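Glycosyl transferase family 8 (Streptococcus pneumoniae, PDB 5GVV) transfers galactose from UDP-galactose to the terminal glucose of the already glycosylated serine-rich repeat protein PsrP, the third step of its O-glycosylation. Local coordinates at residues 4-9 and 117-122; 43-48 and 318-323; 93-98 and 157-162. One frame throughout, in Å; residues are numbered along the deposited sequence.

Interaction 1 of 3, residues 4-9 and 117-122; sequences TKRAVV and DLFELD
At the start of the nucleotide-binding GT-A domain, Arg6 and Val8 of the first strand, 6-11, meet the ring of Phe119 from the short helix 116-119. The backbones stay well apart, with Arg6 CA and Phe119 CA separated by 7.1 Å, and the closest contacts are all between side chains. Arg6 lies over one face of the ring: its CB sits 4.0 Å from the ring centroid and only 7° off the normal, the geometry of a CH-pi contact. Beyond CB the arginine bends twice, at chi2 (82°) and chi3 (62°), which keeps the guanidinium near the CD2-CE2 side of the ring and brings NH2 to 3.7 Å from Phe119 CD2. Guanidinium and ring planes stand 48° apart, so this end is tilted over the ring and not stacked flat on it. NE and NH1 are hydrogen-bonded to the carbonyls of His33 and Ser32, just ahead of strand 34-40, two bonds that should restrict the rotation of the group. Val8 adds the buried, apolar part: its CG2 comes obliquely to Phe119 CE1 at 3.8 Å. Arg6 and Val8, two positions apart on the strand, thus meet one aromatic ring together. The arrangement is a short helix packed against the first strand of the Rossmann-like GT-A sheet, a little after the DxD motif, Asp106 and Asp108, that binds manganese.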
loop_
_atom_site.group_PDB
_atom_site.type_symbol
_atom_site.label_atom_id
_atom_site.label_comp_id
_atom_site.label_asym_id
_atom_site.label_seq_id
_atom_site.Cartn_x
_atom_site.Cartn_y
_atom_site.Cartn_z
ATOM N N THR A 4 -14.583 -27.939 -5.889
ATOM C CA THR A 4 -13.627 -28.085 -4.792
ATOM C C THR A 4 -12.663 -26.896 -4.725
ATOM O O THR A 4 -12.397 -26.252 -5.741
ATOM C CB THR A 4 -12.816 -29.389 -4.946
ATOM O OG1 THR A 4 -13.669 -30.431 -5.436
ATOM C CG2 THR A 4 -12.216 -29.816 -3.615
ATOM N N LYS A 5 -12.143 -26.610 -3.530
ATOM C CA LYS A 5 -11.206 -25.501 -3.335
ATOM C C LYS A 5 -9.760 -25.884 -3.656
ATOM O O LYS A 5 -9.316 -26.997 -3.356
ATOM C CB LYS A 5 -11.272 -24.975 -1.901
ATOM C CG LYS A 5 -12.533 -24.198 -1.543
ATOM C CD LYS A 5 -12.369 -23.560 -0.164
ATOM C CE LYS A 5 -13.617 -22.822 0.282
ATOM N NZ LYS A 5 -14.757 -23.741 0.551
ATOM N N ARG A 6 -9.031 -24.948 -4.257
ATOM C CA ARG A 6 -7.617 -25.149 -4.560
ATOM C C ARG A 6 -6.755 -24.359 -3.570
ATOM O O ARG A 6 -6.892 -23.142 -3.453
ATOM C CB ARG A 6 -7.303 -24.732 -6.004
ATOM C CG ARG A 6 -7.878 -25.664 -7.077
ATOM C CD ARG A 6 -9.354 -25.384 -7.379
ATOM N NE ARG A 6 -9.560 -24.037 -7.908
ATOM C CZ ARG A 6 -9.432 -23.711 -9.192
ATOM N NH1 ARG A 6 -9.635 -22.463 -9.588
ATOM N NH2 ARG A 6 -9.084 -24.629 -10.087
ATOM N N ALA A 7 -5.872 -25.055 -2.858
ATOM C CA ALA A 7 -5.059 -24.431 -1.808
ATOM C C ALA A 7 -3.820 -23.699 -2.338
ATOM O O ALA A 7 -3.017 -24.267 -3.092
ATOM C CB ALA A 7 -4.656 -25.464 -0.773
ATOM N N VAL A 8 -3.666 -22.443 -1.922
ATOM C CA VAL A 8 -2.565 -21.586 -2.363
ATOM C C VAL A 8 -1.996 -20.844 -1.156
ATOM O O VAL A 8 -2.755 -20.388 -0.296
ATOM C CB VAL A 8 -3.050 -20.555 -3.401
ATOM C CG1 VAL A 8 -1.910 -19.625 -3.823
ATOM C CG2 VAL A 8 -3.639 -21.252 -4.617
ATOM N N VAL A 9 -0.673 -20.725 -1.074
ATOM C CA VAL A 9 -0.074 -20.036 0.071
ATOM C C VAL A 9 0.891 -18.921 -0.346
ATOM O O VAL A 9 1.749 -19.119 -1.214
ATOM C CB VAL A 9 0.587 -21.032 1.073
ATOM C CG1 VAL A 9 1.596 -21.927 0.377
ATOM C CG2 VAL A 9 1.235 -20.286 2.223
ATOM N N ASP A 117 -4.052 -26.652 -14.938
ATOM C CA ASP A 117 -3.047 -27.671 -15.248
ATOM C C ASP A 117 -1.969 -27.756 -14.168
ATOM O O ASP A 117 -1.422 -28.830 -13.906
ATOM C CB ASP A 117 -2.382 -27.377 -16.599
ATOM C CG ASP A 117 -3.351 -27.459 -17.764
ATOM O OD1 ASP A 117 -4.384 -28.147 -17.628
ATOM O OD2 ASP A 117 -3.071 -26.845 -18.821
ATOM N N LEU A 118 -1.654 -26.617 -13.558
ATOM C CA LEU A 118 -0.661 -26.561 -12.488
ATOM C C LEU A 118 -1.229 -27.118 -11.185
ATOM O O LEU A 118 -0.551 -27.866 -10.473
ATOM C CB LEU A 118 -0.174 -25.123 -12.282
ATOM C CG LEU A 118 0.738 -24.871 -11.080
ATOM C CD1 LEU A 118 1.964 -25.760 -11.139
ATOM C CD2 LEU A 118 1.143 -23.404 -10.989
ATOM N N PHE A 119 -2.472 -26.753 -10.883
ATOM C CA PHE A 119 -3.165 -27.242 -9.695
ATOM C C PHE A 119 -3.296 -28.768 -9.725
ATOM O O PHE A 119 -3.243 -29.431 -8.685
ATOM C CB PHE A 119 -4.567 -26.630 -9.619
ATOM C CG PHE A 119 -4.591 -25.176 -9.225
ATOM C CD1 PHE A 119 -3.823 -24.712 -8.162
ATOM C CD2 PHE A 119 -5.401 -24.279 -9.907
ATOM C CE1 PHE A 119 -3.855 -23.366 -7.793
ATOM C CE2 PHE A 119 -5.443 -22.936 -9.547
ATOM C CZ PHE A 119 -4.667 -22.479 -8.489
ATOM N N GLU A 120 -3.474 -29.313 -10.926
ATOM C CA GLU A 120 -3.796 -30.728 -11.095
ATOM C C GLU A 120 -2.582 -31.602 -11.383
ATOM O O GLU A 120 -2.729 -32.793 -11.662
ATOM C CB GLU A 120 -4.800 -30.912 -12.233
ATOM C CG GLU A 120 -6.203 -30.406 -11.944
ATOM C CD GLU A 120 -7.114 -30.528 -13.154
ATOM O OE1 GLU A 120 -6.610 -30.879 -14.244
ATOM O OE2 GLU A 120 -8.330 -30.272 -13.015
ATOM N N LEU A 121 -1.389 -31.016 -11.346
ATOM C CA LEU A 121 -0.179 -31.783 -11.618
ATOM C C LEU A 121 -0.007 -32.878 -10.573
ATOM O O LEU A 121 -0.227 -32.642 -9.382
ATOM C CB LEU A 121 1.052 -30.872 -11.649
ATOM C CG LEU A 121 2.387 -31.577 -11.896
ATOM C CD1 LEU A 121 2.364 -32.324 -13.217
ATOM C CD2 LEU A 121 3.542 -30.598 -11.867
ATOM N N ASP A 122 0.355 -34.080 -11.017
ATOM C CA ASP A 122 0.611 -35.175 -10.087
ATOM C C ASP A 122 2.085 -35.182 -9.692
ATOM O O ASP A 122 2.968 -35.288 -10.544
ATOM C CB ASP A 122 0.214 -36.521 -10.703
ATOM C CG ASP A 122 0.030 -37.613 -9.656
ATOM O OD1 ASP A 122 0.492 -37.440 -8.505
ATOM O OD2 ASP A 122 -0.579 -38.655 -9.989
#

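Interaction 2 of 3, residues 43-48 and 318-323; sequences IPQEWF and ALTRFP
Gln45, in the first turn of helix 45-57, faces the 3-10 turn 318-321 across a CA-CA distance of 6.6 Å to Thr320, the closest backbone approach of the two segments. Pro44 holds the N-cap position of the helix, while the 3-10 turn carries the i+3 hydrogen bonds from Arg321 N to Ala318 O and from Phe322 N to Leu319 O. The Gln45 side chain leaves with CG anti to the carbonyl carbon (chi1 -73°) and then runs extended, which carries its amide across Thr320 to the carbonyl of Phe322. There Gln45 NE2 donates to Phe322 O at 2.7 Å. The acceptor lies in the amide plane and the C=O points almost straight at the nitrogen (175°), yet the N-H...O angle is only 139°. The same NE2 also donates to Val325 O, so the glutamine joins the GT-A domain to the chain entering strand 325-328 of the C-terminal parallel sheet, an interdomain contact. Gln45 and Thr320 cross at about a right angle, with Gln45 CG 3.3 Å from Thr320 O and Gln45 OE1 3.9 Å from Thr320 CG2. Thr320 turns its hydroxyl to Leu317 O, while its methyl CG2 lies toward the glutamine amide. Within the turn, Arg321 NH1 reaches Ala318 O at 2.9 Å from above the carbonyl plane, on the opposite face from Arg321 N. Phe238 of the second subunit packs on Thr320.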
loop_
_atom_site.group_PDB
_atom_site.type_symbol
_atom_site.label_atom_id
_atom_site.label_comp_id
_atom_site.label_asym_id
_atom_site.label_seq_id
_atom_site.Cartn_x
_atom_site.Cartn_y
_atom_site.Cartn_z
ATOM N N ILE A 43 0.267 -8.108 9.523
ATOM C CA ILE A 43 -0.818 -7.590 8.688
ATOM C C ILE A 43 -2.094 -7.357 9.509
ATOM O O ILE A 43 -2.568 -8.260 10.211
ATOM C CB ILE A 43 -1.101 -8.492 7.469
ATOM C CG1 ILE A 43 0.165 -8.659 6.620
ATOM C CG2 ILE A 43 -2.210 -7.905 6.604
ATOM C CD1 ILE A 43 -0.027 -9.565 5.412
ATOM N N PRO A 44 -2.640 -6.132 9.436
ATOM C CA PRO A 44 -3.835 -5.734 10.192
ATOM C C PRO A 44 -5.056 -6.599 9.902
ATOM O O PRO A 44 -5.285 -6.979 8.752
ATOM C CB PRO A 44 -4.080 -4.304 9.714
ATOM C CG PRO A 44 -2.716 -3.793 9.391
ATOM C CD PRO A 44 -2.013 -4.975 8.766
ATOM N N GLN A 45 -5.834 -6.886 10.942
ATOM C CA GLN A 45 -6.994 -7.763 10.839
ATOM C C GLN A 45 -8.069 -7.222 9.896
ATOM O O GLN A 45 -8.790 -8.003 9.265
ATOM C CB GLN A 45 -7.597 -7.981 12.229
ATOM C CG GLN A 45 -6.772 -8.889 13.140
ATOM C CD GLN A 45 -7.149 -8.740 14.600
ATOM O OE1 GLN A 45 -6.846 -7.723 15.227
ATOM N NE2 GLN A 45 -7.818 -9.748 15.149
ATOM N N GLU A 46 -8.177 -5.896 9.814
ATOM C CA GLU A 46 -9.170 -5.245 8.962
ATOM C C GLU A 46 -8.967 -5.589 7.494
ATOM O O GLU A 46 -9.932 -5.740 6.737
ATOM C CB GLU A 46 -9.118 -3.720 9.130
ATOM C CG GLU A 46 -9.651 -3.204 10.468
ATOM C CD GLU A 46 -8.604 -3.194 11.561
ATOM O OE1 GLU A 46 -7.488 -3.704 11.338
ATOM O OE2 GLU A 46 -8.899 -2.668 12.654
ATOM N N TRP A 47 -7.708 -5.694 7.088
ATOM C CA TRP A 47 -7.387 -6.067 5.716
ATOM C C TRP A 47 -7.883 -7.481 5.446
ATOM O O TRP A 47 -8.557 -7.725 4.445
ATOM C CB TRP A 47 -5.880 -5.960 5.465
ATOM C CG TRP A 47 -5.482 -6.254 4.034
ATOM C CD1 TRP A 47 -5.434 -5.370 2.989
ATOM C CD2 TRP A 47 -5.081 -7.520 3.503
ATOM N NE1 TRP A 47 -5.026 -6.016 1.839
ATOM C CE2 TRP A 47 -4.807 -7.339 2.132
ATOM C CE3 TRP A 47 -4.928 -8.794 4.058
ATOM C CZ2 TRP A 47 -4.386 -8.385 1.306
ATOM C CZ3 TRP A 47 -4.510 -9.832 3.237
ATOM C CH2 TRP A 47 -4.243 -9.620 1.877
ATOM N N PHE A 48 -7.570 -8.403 6.353
ATOM C CA PHE A 48 -8.005 -9.788 6.217
ATOM C C PHE A 48 -9.522 -9.929 6.158
ATOM O O PHE A 48 -10.034 -10.678 5.326
ATOM C CB PHE A 48 -7.465 -10.631 7.376
ATOM C CG PHE A 48 -6.115 -11.220 7.115
ATOM C CD1 PHE A 48 -5.991 -12.383 6.367
ATOM C CD2 PHE A 48 -4.971 -10.624 7.627
ATOM C CE1 PHE A 48 -4.748 -12.940 6.119
ATOM C CE2 PHE A 48 -3.721 -11.171 7.388
ATOM C CZ PHE A 48 -3.608 -12.334 6.633
ATOM N N ALA A 318 -0.800 -13.072 19.368
ATOM C CA ALA A 318 -1.184 -14.097 18.401
ATOM C C ALA A 318 -2.699 -14.201 18.239
ATOM O O ALA A 318 -3.182 -14.839 17.305
ATOM C CB ALA A 318 -0.597 -15.450 18.795
ATOM N N LEU A 319 -3.451 -13.579 19.148
ATOM C CA LEU A 319 -4.910 -13.578 19.056
ATOM C C LEU A 319 -5.410 -12.827 17.816
ATOM O O LEU A 319 -6.592 -12.907 17.482
ATOM C CB LEU A 319 -5.534 -12.989 20.326
ATOM C CG LEU A 319 -5.313 -13.737 21.643
ATOM C CD1 LEU A 319 -5.903 -12.969 22.820
ATOM C CD2 LEU A 319 -5.901 -15.145 21.571
ATOM N N THR A 320 -4.516 -12.101 17.144
ATOM C CA THR A 320 -4.850 -11.414 15.893
ATOM C C THR A 320 -5.215 -12.365 14.748
ATOM O O THR A 320 -5.731 -11.932 13.714
ATOM C CB THR A 320 -3.697 -10.506 15.416
ATOM O OG1 THR A 320 -2.489 -11.272 15.285
ATOM C CG2 THR A 320 -3.468 -9.370 16.393
ATOM N N ARG A 321 -4.959 -13.658 14.928
ATOM C CA ARG A 321 -5.317 -14.644 13.913
ATOM C C ARG A 321 -6.828 -14.854 13.877
ATOM O O ARG A 321 -7.361 -15.388 12.896
ATOM C CB ARG A 321 -4.601 -15.971 14.171
ATOM C CG ARG A 321 -5.127 -16.766 15.367
ATOM C CD ARG A 321 -4.150 -17.860 15.766
ATOM N NE ARG A 321 -4.678 -18.737 16.814
ATOM C CZ ARG A 321 -4.652 -18.452 18.114
ATOM N NH1 ARG A 321 -4.146 -17.300 18.538
ATOM N NH2 ARG A 321 -5.141 -19.317 18.998
ATOM N N PHE A 322 -7.509 -14.427 14.944
ATOM C CA PHE A 322 -8.966 -14.502 15.020
ATOM C C PHE A 322 -9.578 -13.229 14.472
ATOM O O PHE A 322 -9.075 -12.135 14.739
ATOM C CB PHE A 322 -9.433 -14.674 16.468
ATOM C CG PHE A 322 -8.981 -15.950 17.108
ATOM C CD1 PHE A 322 -9.581 -17.156 16.774
ATOM C CD2 PHE A 322 -7.985 -15.941 18.074
ATOM C CE1 PHE A 322 -9.181 -18.336 17.376
ATOM C CE2 PHE A 322 -7.577 -17.115 18.681
ATOM C CZ PHE A 322 -8.175 -18.318 18.330
ATOM N N PRO A 323 -10.680 -13.363 13.716
ATOM C CA PRO A 323 -11.350 -12.198 13.136
ATOM C C PRO A 323 -12.192 -11.462 14.169
ATOM O O PRO A 323 -12.644 -10.351 13.892
ATOM C CB PRO A 323 -12.255 -12.818 12.069
ATOM C CG PRO A 323 -12.563 -14.192 12.594
ATOM C CD PRO A 323 -11.314 -14.634 13.308
#

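Interaction 3 of 3, residues 93-98 and 157-162; sequences IPDFVT and TIRQKL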
loop_
_atom_site.group_PDB
_atom_site.type_symbol
_atom_site.label_atom_id
_atom_site.label_comp_id
_atom_site.label_asym_id
_atom_site.label_seq_id
_atom_site.Cartn_x
_atom_site.Cartn_y
_atom_site.Cartn_z
ATOM N N ILE A 93 5.232 -23.718 6.123
ATOM C CA ILE A 93 4.015 -24.082 5.393
ATOM C C ILE A 93 3.246 -25.282 5.976
ATOM O O ILE A 93 2.044 -25.173 6.226
ATOM C CB ILE A 93 4.284 -24.255 3.870
ATOM C CG1 ILE A 93 4.441 -22.884 3.202
ATOM C CG2 ILE A 93 3.153 -25.017 3.202
ATOM C CD1 ILE A 93 4.938 -22.944 1.761
ATOM N N PRO A 94 3.929 -26.419 6.220
ATOM C CA PRO A 94 3.144 -27.565 6.699
ATOM C C PRO A 94 2.640 -27.415 8.135
ATOM O O PRO A 94 1.937 -28.300 8.625
ATOM C CB PRO A 94 4.135 -28.735 6.598
ATOM C CG PRO A 94 5.471 -28.109 6.749
ATOM C CD PRO A 94 5.359 -26.759 6.075
ATOM N N ASP A 95 2.977 -26.313 8.796
ATOM C CA ASP A 95 2.469 -26.050 10.138
ATOM C C ASP A 95 1.089 -25.386 10.104
ATOM O O ASP A 95 0.405 -25.313 11.130
ATOM C CB ASP A 95 3.457 -25.186 10.932
ATOM C CG ASP A 95 4.720 -25.939 11.313
ATOM O OD1 ASP A 95 4.633 -27.162 11.556
ATOM O OD2 ASP A 95 5.801 -25.310 11.370
ATOM N N PHE A 96 0.680 -24.914 8.926
ATOM C CA PHE A 96 -0.598 -24.220 8.779
ATOM C C PHE A 96 -1.550 -24.885 7.791
ATOM O O PHE A 96 -2.759 -24.941 8.026
ATOM C CB PHE A 96 -0.371 -22.771 8.337
ATOM C CG PHE A 96 0.369 -21.933 9.341
ATOM C CD1 PHE A 96 1.741 -21.736 9.217
ATOM C CD2 PHE A 96 -0.301 -21.340 10.406
ATOM C CE1 PHE A 96 2.433 -20.962 10.134
ATOM C CE2 PHE A 96 0.385 -20.561 11.327
ATOM C CZ PHE A 96 1.755 -20.374 11.190
ATOM N N VAL A 97 -1.010 -25.366 6.673
ATOM C CA VAL A 97 -1.832 -25.905 5.591
ATOM C C VAL A 97 -2.308 -27.324 5.897
ATOM O O VAL A 97 -1.508 -28.182 6.269
ATOM C CB VAL A 97 -1.063 -25.884 4.251
ATOM C CG1 VAL A 97 -1.959 -26.335 3.109
ATOM C CG2 VAL A 97 -0.527 -24.478 3.982
ATOM N N THR A 98 -3.607 -27.570 5.733
ATOM C CA THR A 98 -4.201 -28.861 6.086
ATOM C C THR A 98 -4.359 -29.757 4.864
ATOM O O THR A 98 -4.604 -30.960 4.991
ATOM C CB THR A 98 -5.583 -28.685 6.750
ATOM O OG1 THR A 98 -6.507 -28.129 5.804
ATOM C CG2 THR A 98 -5.482 -27.759 7.948
ATOM N N THR A 157 9.411 -34.151 8.311
ATOM C CA THR A 157 9.843 -33.006 9.130
ATOM C C THR A 157 10.735 -32.015 8.375
ATOM O O THR A 157 11.812 -31.643 8.845
ATOM C CB THR A 157 10.535 -33.435 10.458
ATOM O OG1 THR A 157 11.231 -34.677 10.282
ATOM C CG2 THR A 157 9.509 -33.592 11.570
ATOM N N ILE A 158 10.268 -31.585 7.208
ATOM C CA ILE A 158 11.055 -30.722 6.333
ATOM C C ILE A 158 11.292 -29.331 6.926
ATOM O O ILE A 158 12.358 -28.738 6.723
ATOM C CB ILE A 158 10.405 -30.605 4.937
ATOM C CG1 ILE A 158 10.266 -31.992 4.303
ATOM C CG2 ILE A 158 11.219 -29.694 4.030
ATOM C CD1 ILE A 158 11.593 -32.708 4.125
ATOM N N ARG A 159 10.305 -28.819 7.663
ATOM C CA ARG A 159 10.426 -27.501 8.288
ATOM C C ARG A 159 11.653 -27.428 9.190
ATOM O O ARG A 159 12.452 -26.495 9.093
ATOM C CB ARG A 159 9.159 -27.141 9.076
ATOM C CG ARG A 159 9.225 -25.785 9.796
ATOM C CD ARG A 159 9.443 -25.957 11.296
ATOM N NE ARG A 159 8.366 -26.733 11.904
ATOM C CZ ARG A 159 8.475 -27.403 13.047
ATOM N NH1 ARG A 159 9.621 -27.398 13.716
ATOM N NH2 ARG A 159 7.440 -28.084 13.523
ATOM N N GLN A 160 11.812 -28.425 10.054
ATOM C CA GLN A 160 12.948 -28.445 10.965
ATOM C C GLN A 160 14.255 -28.656 10.204
ATOM O O GLN A 160 15.297 -28.091 10.559
ATOM C CB GLN A 160 12.769 -29.526 12.030
ATOM C CG GLN A 160 13.557 -29.242 13.300
ATOM C CD GLN A 160 13.296 -27.844 13.838
ATOM O OE1 GLN A 160 12.150 -27.458 14.063
ATOM N NE2 GLN A 160 14.361 -27.077 14.040
ATOM N N LYS A 161 14.192 -29.459 9.147
ATOM C CA LYS A 161 15.369 -29.765 8.343
ATOM C C LYS A 161 15.898 -28.542 7.598
ATOM O O LYS A 161 17.110 -28.351 7.491
ATOM C CB LYS A 161 15.055 -30.901 7.372
ATOM C CG LYS A 161 14.902 -32.237 8.075
ATOM C CD LYS A 161 14.287 -33.274 7.168
ATOM C CE LYS A 161 14.517 -34.667 7.725
ATOM N NZ LYS A 161 14.988 -35.583 6.657
ATOM N N LEU A 162 14.985 -27.713 7.100
ATOM C CA LEU A 162 15.358 -26.480 6.411
ATOM C C LEU A 162 15.976 -25.476 7.384
ATOM O O LEU A 162 17.004 -24.863 7.088
ATOM C CB LEU A 162 14.142 -25.868 5.709
ATOM C CG LEU A 162 13.640 -26.556 4.437
ATOM C CD1 LEU A 162 12.205 -26.154 4.103
ATOM C CD2 LEU A 162 14.562 -26.244 3.268
#
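Asp95 and Arg159 meet at the surface of the GT-A domain, where the turn 93-98 faces the first turn of helix 158-167. The backbones keep their distance, Pro94 CA and Arg159 CA lying 7.5 Å apart, and the contact buries just 133 Å² in all. Its closest approach is ionic, and the apolar side is the loose one: Pro94 CG comes no nearer than 4.5 Å to Arg159 CB. Around that pair the packing is completed from elsewhere, since Pro94 also rests on Asn150 and Trp153 of helix 150-155 and Arg159 touches Phe92. Further in, the buried Ile158 and Leu162 turn to helix 176-185, so the deeper packing of the helix passes the turn by. On the solvent side, the Arg159 chain starts out trans to the backbone nitrogen (chi1 178°) and then bends at chi2 and chi3, which lays CD and NE alongside the carboxylate. Asp95 OD2 accepts from Arg159 NE at 3.0 Å through its syn lone pair, yet the N-H...O angle is only 131° and the oxygen stands 34° out of the guanidinium plane. Asp95 OD1 lies at the edge of that group, 3.5 Å from Arg159 NH2. The carboxylate is turned well out of the guanidinium plane, and the planar, two-bond pairing is not formed. The turn itself is held by Ile93 O, which accepts from both Phe96 N and Val97 N. Such a bent salt bridge at an exposed aspartate probably draws its strength from charge attraction more than from hydrogen-bond directionality, and solvent is likely to screen it.

In the fold
Interactions 1 and 3 lie wholly in the GT-A domain, their centres 18 Å apart, and they touch directly where Val9 CG1 of strand 6-11 packs on Ile93 CD1 at 3.8 Å. Interaction 2 is 26 Å from the first and 22 Å from the third, centre to centre, and leads out to the C-terminal domain with its separate parallel sheet. Along the chain, interaction 1 crosses both others, whereas interaction 3 is nested inside the loop closed by 43-48 and 318-323. Strand 34-40 of the mixed sheet is touched by side chains from all three. Interactions 1 and 3 thus lie within the domain that binds UDP and manganese, and interaction 2 joins it to the C-terminal sheet.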